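Local coordinates for putative exported protein (Aeromonas hydrophila subsp. hydrophila, PDB 4PJ2), which probably inhibits i-type lysozymes in the bacterial periplasm and carries a bound magnesium ion, at residues G39-P42 and Q43-L46; G24-A27 and S28-S31. All coordinates share one frame; numbering follows the deposited sequence.

Contact 1 of 2, residues G39-P42 and Q43-L46; sequences GANP and QFPL
Asn41 governs this stretch by using both of its oxygens on the residues that follow. Its backbone carbonyl takes the amide of Phe44, with N to O 2.9 Å, closing a type I beta turn from Asn41 to Phe44. Its side-chain OD1 accepts the amide of Gln43, with N 3.1 Å from OD1, which makes an Asx turn laid over the start of the beta turn. With CG anti to the backbone N (chi1 -179°), the side-chain amide is set alongside Gln43 and Phe44. Neither donor sits on a lone pair: both approach from above the plane of the carbonyl they bind. Pro42, second in the turn, has the phi near -63° that a type I turn needs at that place, and its lack of an N-H costs nothing because the turn asks for none there. Gln43 contributes chiefly its backbone N-H and the root of its side chain, its CB lying 3.5 Å from Asn41 OD1. The other arm of the Asn41 amide points to the aromatic ring, ND2 coming 3.6 Å from CD2 of Phe44 at the ring edge, with the amide plane turned 78° from the ring. ND2 also donates to a water, which gives only a weak bond to Gln43 OE1. Of two further waters, one links Gly39 N to Pro45 O across the mouth of the stretch, and the other links Asn41 N to Phe44 O, the two ends of the turn. Gly39 takes a positive phi easily; across from it, Pro45 packs its ring on Val16 of strand 16-21 and Gln8 of strand 6-10. With one asparagine supplying two acceptors and three waters linking the two halves, one weakly, this largely exposed stretch holds its shape mainly through polar bonds.

Contact 2 of 2, residues G24-A27 and S28-S31; sequences GEPA and STGS
Between Glu25 and Gly30 the backbone doubles back, their CA atoms 5.9 Å apart, as a loop runs into the first residues of strand 30-37. The carboxylate of Glu25 spans the gap and holds Ser31 twice: OE1 takes its amide, 2.8 Å to N, and OE2 takes its hydroxyl, 2.7 Å to OG. The hydroxyl meets the syn lone pair of OE2, whereas the amide arrives on the syn side of OE1 but tilted out of the carboxylate plane. An extended chain beyond CG gives glutamate the needed length, and Ser31 turns OG between its backbone N and carbonyl carbon (chi1 68°) to meet it. Arg57 makes a salt bridge to OE1 and also bonds to the carbonyls of Pro26 and Ser31. Gly30 CA lies 3.4 Å from Glu25 OE1, and its backbone angles (phi 149°, psi -127°) are ones that only glycine takes easily. Farther along, Pro26 rests its CG across Thr29, 3.3 Å from the carbonyl O and 3.8 Å from CG2. Ser28 OG points out of the loop to an acidic and an aromatic side chain of the other protein chain in the assembly. This is the loop of a beta hairpin joining antiparallel strands 16-21 and 30-37, with the Glu25 carboxylate bound to Ser31 at the start of the second strand and the tip facing the other chain.

Contacts 1 and 2 flank the same strand: residues 24-31 lead into strand 30-37, and the loop residues 39-46 follow its end, so they belong to successive connections of the four-stranded antiparallel sheet, 16-21 to 30-37 and 30-37 to 49-57. Their centres lie 30 Å apart and their nearest atoms about 17 Å, so they do not touch. Neither reaches the magnesium ion, which Asp68, Asn70, Asp72, Gln74 and Glu76 bind in the loop between strands 60-67 and 76-82 of the other sheet and at the start of the latter strand. The other protein chain reaches residues of contact 2, whereas no other chain of the assembly touches contact 1.

Contact 1 of 2, residues G39-P42 and Q43-L46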
ATOM      1  N   GLY A  39     -20.442 -17.407  14.121  1.00 11.71           N
ATOM      2  CA  GLY A  39     -21.425 -16.427  14.556  1.00 12.53           C
ATOM      3  C   GLY A  39     -22.651 -17.053  15.187  1.00 13.03           C
ATOM      4  O   GLY A  39     -23.693 -16.405  15.291  1.00 14.43           O
ATOM      5  N   ALA A  40     -22.548 -18.301  15.632  1.00 12.95           N
ATOM      6  CA  ALA A  40     -23.736 -19.041  16.088  1.00 14.24           C
ATOM      7  C   ALA A  40     -24.415 -18.369  17.271  1.00 14.14           C
ATOM      8  O   ALA A  40     -25.639 -18.383  17.355  1.00 15.19           O
ATOM      9  CB  ALA A  40     -23.357 -20.464  16.431  1.00 15.91           C
ATOM     10  N   ASN A  41     -23.629 -17.799  18.176  1.00 13.37           N
ATOM     11  CA  ASN A  41     -24.132 -17.103  19.355  1.00 13.13           C
ATOM     12  C   ASN A  41     -23.949 -15.608  19.148  1.00 13.84           C
ATOM     13  O   ASN A  41     -22.860 -15.101  19.304  1.00 13.51           O
ATOM     14  CB  ASN A  41     -23.407 -17.545  20.632  1.00 13.54           C
ATOM     15  CG  ASN A  41     -23.940 -16.859  21.860  1.00 14.91           C
ATOM     16  OD1 ASN A  41     -24.891 -16.080  21.778  1.00 16.10           O
ATOM     17  ND2 ASN A  41     -23.351 -17.147  23.014  1.00 16.16           N
ATOM     18  N   PRO A  42     -25.023 -14.891  18.794  1.00 15.91           N
ATOM     19  CA  PRO A  42     -24.837 -13.463  18.519  1.00 17.02           C
ATOM     20  C   PRO A  42     -24.363 -12.637  19.706  1.00 17.68           C
ATOM     21  O   PRO A  42     -23.821 -11.558  19.504  1.00 19.54           O
ATOM     22  CB  PRO A  42     -26.232 -13.014  18.055  1.00 19.20           C
ATOM     23  CG  PRO A  42     -26.899 -14.266  17.576  1.00 19.56           C
ATOM     24  CD  PRO A  42     -26.382 -15.348  18.467  1.00 17.11           C
ATOM     25  N   GLN A  43     -24.524 -13.138  20.922  1.00 17.20           N
ATOM     26  CA  GLN A  43     -24.026 -12.411  22.085  1.00 18.48           C
ATOM     27  C   GLN A  43     -22.493 -12.432  22.159  1.00 16.83           C
ATOM     28  O   GLN A  43     -21.869 -11.544  22.761  1.00 17.75           O
ATOM     29  CB  GLN A  43     -24.587 -13.005  23.364  1.00 20.93           C
ATOM     30  CG  GLN A  43     -26.077 -12.828  23.555  1.00 27.00           C
ATOM     31  CD  GLN A  43     -26.500 -13.337  24.907  1.00 32.37           C
ATOM     32  OE1 GLN A  43     -25.722 -13.299  25.863  1.00 34.76           O
ATOM     33  NE2 GLN A  43     -27.724 -13.842  24.996  1.00 35.03           N
ATOM     34  N   PHE A  44     -21.901 -13.443  21.538  1.00 14.33           N
ATOM     35  CA  PHE A  44     -20.451 -13.677  21.563  1.00 14.85           C
ATOM     36  C   PHE A  44     -20.030 -14.172  20.184  1.00 14.00           C
ATOM     37  O   PHE A  44     -19.738 -15.351  19.991  1.00 13.84           O
ATOM     38  CB  PHE A  44     -20.087 -14.699  22.642  1.00 15.32           C
ATOM     39  CG  PHE A  44     -20.344 -14.218  24.041  1.00 16.78           C
ATOM     40  CD1 PHE A  44     -19.537 -13.247  24.618  1.00 19.04           C
ATOM     41  CD2 PHE A  44     -21.385 -14.742  24.783  1.00 17.90           C
ATOM     42  CE1 PHE A  44     -19.748 -12.823  25.914  1.00 20.57           C
ATOM     43  CE2 PHE A  44     -21.605 -14.315  26.083  1.00 19.52           C
ATOM     44  CZ  PHE A  44     -20.788 -13.351  26.642  1.00 20.97           C
ATOM     45  N   PRO A  45     -19.977 -13.265  19.208  1.00 14.65           N
ATOM     46  CA  PRO A  45     -19.853 -13.664  17.807  1.00 14.74           C
ATOM     47  C   PRO A  45     -18.488 -14.187  17.403  1.00 12.82           C
ATOM     48  O   PRO A  45     -18.419 -14.758  16.322  1.00 13.30           O
ATOM     49  CB  PRO A  45     -20.196 -12.387  17.050  1.00 17.35           C
ATOM     50  CG  PRO A  45     -19.868 -11.327  17.972  1.00 18.06           C
ATOM     51  CD  PRO A  45     -20.210 -11.825  19.339  1.00 17.21           C
ATOM     52  N   LEU A  46     -17.459 -14.029  18.249  1.00 13.54           N
ATOM     53  CA  LEU A  46     -16.132 -14.566  17.941  1.00 14.04           C
ATOM     54  C   LEU A  46     -15.804 -15.812  18.744  1.00 13.97           C
ATOM     55  O   LEU A  46     -14.640 -16.192  18.836  1.00 15.19           O
ATOM     56  CB  LEU A  46     -15.047 -13.501  18.140  1.00 15.21           C
ATOM     57  CG  LEU A  46     -15.238 -12.213  17.327  1.00 15.51           C
ATOM     58  CD1 LEU A  46     -14.062 -11.295  17.546  1.00 16.50           C
ATOM     59  CD2 LEU A  46     -15.442 -12.456  15.852  1.00 14.48           C
TER
HETATM   60  O   HOH W   1     -18.643 -17.475  16.474  1.00 12.14           O
HETATM   61  O   HOH W   2     -20.615 -17.559  18.435  1.00 13.03           O
HETATM   62  O   HOH W   3     -24.565 -16.575  25.558  1.00 27.08           O

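Contact 2 of 2, residues G24-A27 and S28-S31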
ATOM      1  N   GLY A  24       3.080  -5.730  14.936  1.00 14.15           N
ATOM      2  CA  GLY A  24       4.483  -5.354  14.961  1.00 15.25           C
ATOM      3  C   GLY A  24       5.086  -5.040  13.606  1.00 14.63           C
ATOM      4  O   GLY A  24       6.245  -4.697  13.505  1.00 16.36           O
ATOM      5  N   GLU A  25       4.295  -5.165  12.554  1.00 13.18           N
ATOM      6  CA  GLU A  25       4.765  -4.963  11.194  1.00 12.82           C
ATOM      7  C   GLU A  25       4.832  -3.488  10.831  1.00 14.19           C
ATOM      8  O   GLU A  25       4.156  -2.639  11.443  1.00 15.42           O
ATOM      9  CB  GLU A  25       3.829  -5.685  10.221  1.00 12.38           C
ATOM     10  CG  GLU A  25       3.879  -7.189  10.346  1.00 11.54           C
ATOM     11  CD  GLU A  25       2.905  -7.884   9.413  1.00 11.58           C
ATOM     12  OE1 GLU A  25       2.071  -7.183   8.773  1.00 11.98           O
ATOM     13  OE2 GLU A  25       2.980  -9.122   9.314  1.00 11.31           O
ATOM     14  N   PRO A  26       5.599  -3.179   9.779  1.00 13.44           N
ATOM     15  CA  PRO A  26       5.581  -1.799   9.299  1.00 14.17           C
ATOM     16  C   PRO A  26       4.268  -1.415   8.639  1.00 14.06           C
ATOM     17  O   PRO A  26       3.435  -2.255   8.302  1.00 14.52           O
ATOM     18  CB  PRO A  26       6.693  -1.775   8.254  1.00 15.96           C
ATOM     19  CG  PRO A  26       6.946  -3.163   7.881  1.00 16.19           C
ATOM     20  CD  PRO A  26       6.522  -4.028   9.009  1.00 14.82           C
ATOM     21  N   ALA A  27       4.101  -0.118   8.453  1.00 14.08           N
ATOM     22  CA  ALA A  27       2.917   0.375   7.786  1.00 14.54           C
ATOM     23  C   ALA A  27       2.857  -0.013   6.310  1.00 14.80           C
ATOM     24  O   ALA A  27       1.784  -0.269   5.789  1.00 15.87           O
ATOM     25  CB  ALA A  27       2.819   1.876   7.945  1.00 15.94           C
ATOM     26  N   SER A  28       4.008  -0.050   5.646  1.00 13.25           N
ATOM     27  CA  SER A  28       4.043  -0.144   4.187  1.00 13.90           C
ATOM     28  C   SER A  28       3.947  -1.544   3.653  1.00 12.91           C
ATOM     29  O   SER A  28       3.718  -1.723   2.455  1.00 14.79           O
ATOM     30  CB  SER A  28       5.346   0.425   3.618  1.00 15.74           C
ATOM     31  OG  SER A  28       5.560   1.776   3.940  1.00 16.81           O
ATOM     32  N   THR A  29       4.217  -2.557   4.477  1.00 13.01           N
ATOM     33  CA  THR A  29       4.310  -3.913   3.965  1.00 12.66           C
ATOM     34  C   THR A  29       4.155  -4.886   5.108  1.00 12.73           C
ATOM     35  O   THR A  29       4.368  -4.519   6.254  1.00 14.25           O
ATOM     36  CB  THR A  29       5.667  -4.128   3.211  1.00 14.46           C
ATOM     37  OG1 THR A  29       5.700  -5.401   2.575  1.00 15.69           O
ATOM     38  CG2 THR A  29       6.886  -4.001   4.131  1.00 13.76           C
ATOM     39  N   GLY A  30       3.813  -6.127   4.794  1.00 12.35           N
ATOM     40  CA  GLY A  30       3.703  -7.159   5.810  1.00 11.78           C
ATOM     41  C   GLY A  30       2.640  -8.141   5.400  1.00 11.14           C
ATOM     42  O   GLY A  30       2.666  -8.672   4.293  1.00 11.47           O
ATOM     43  N   SER A  31       1.697  -8.384   6.298  1.00 10.64           N
ATOM     44  CA  SER A  31       0.665  -9.381   6.094  1.00 10.57           C
ATOM     45  C   SER A  31      -0.648  -8.870   6.641  1.00 10.23           C
ATOM     46  O   SER A  31      -0.714  -7.902   7.381  1.00 11.00           O
ATOM     47  CB  SER A  31       1.038 -10.686   6.793  1.00 10.62           C
ATOM     48  OG  SER A  31       0.998 -10.519   8.207  1.00 11.11           O
TER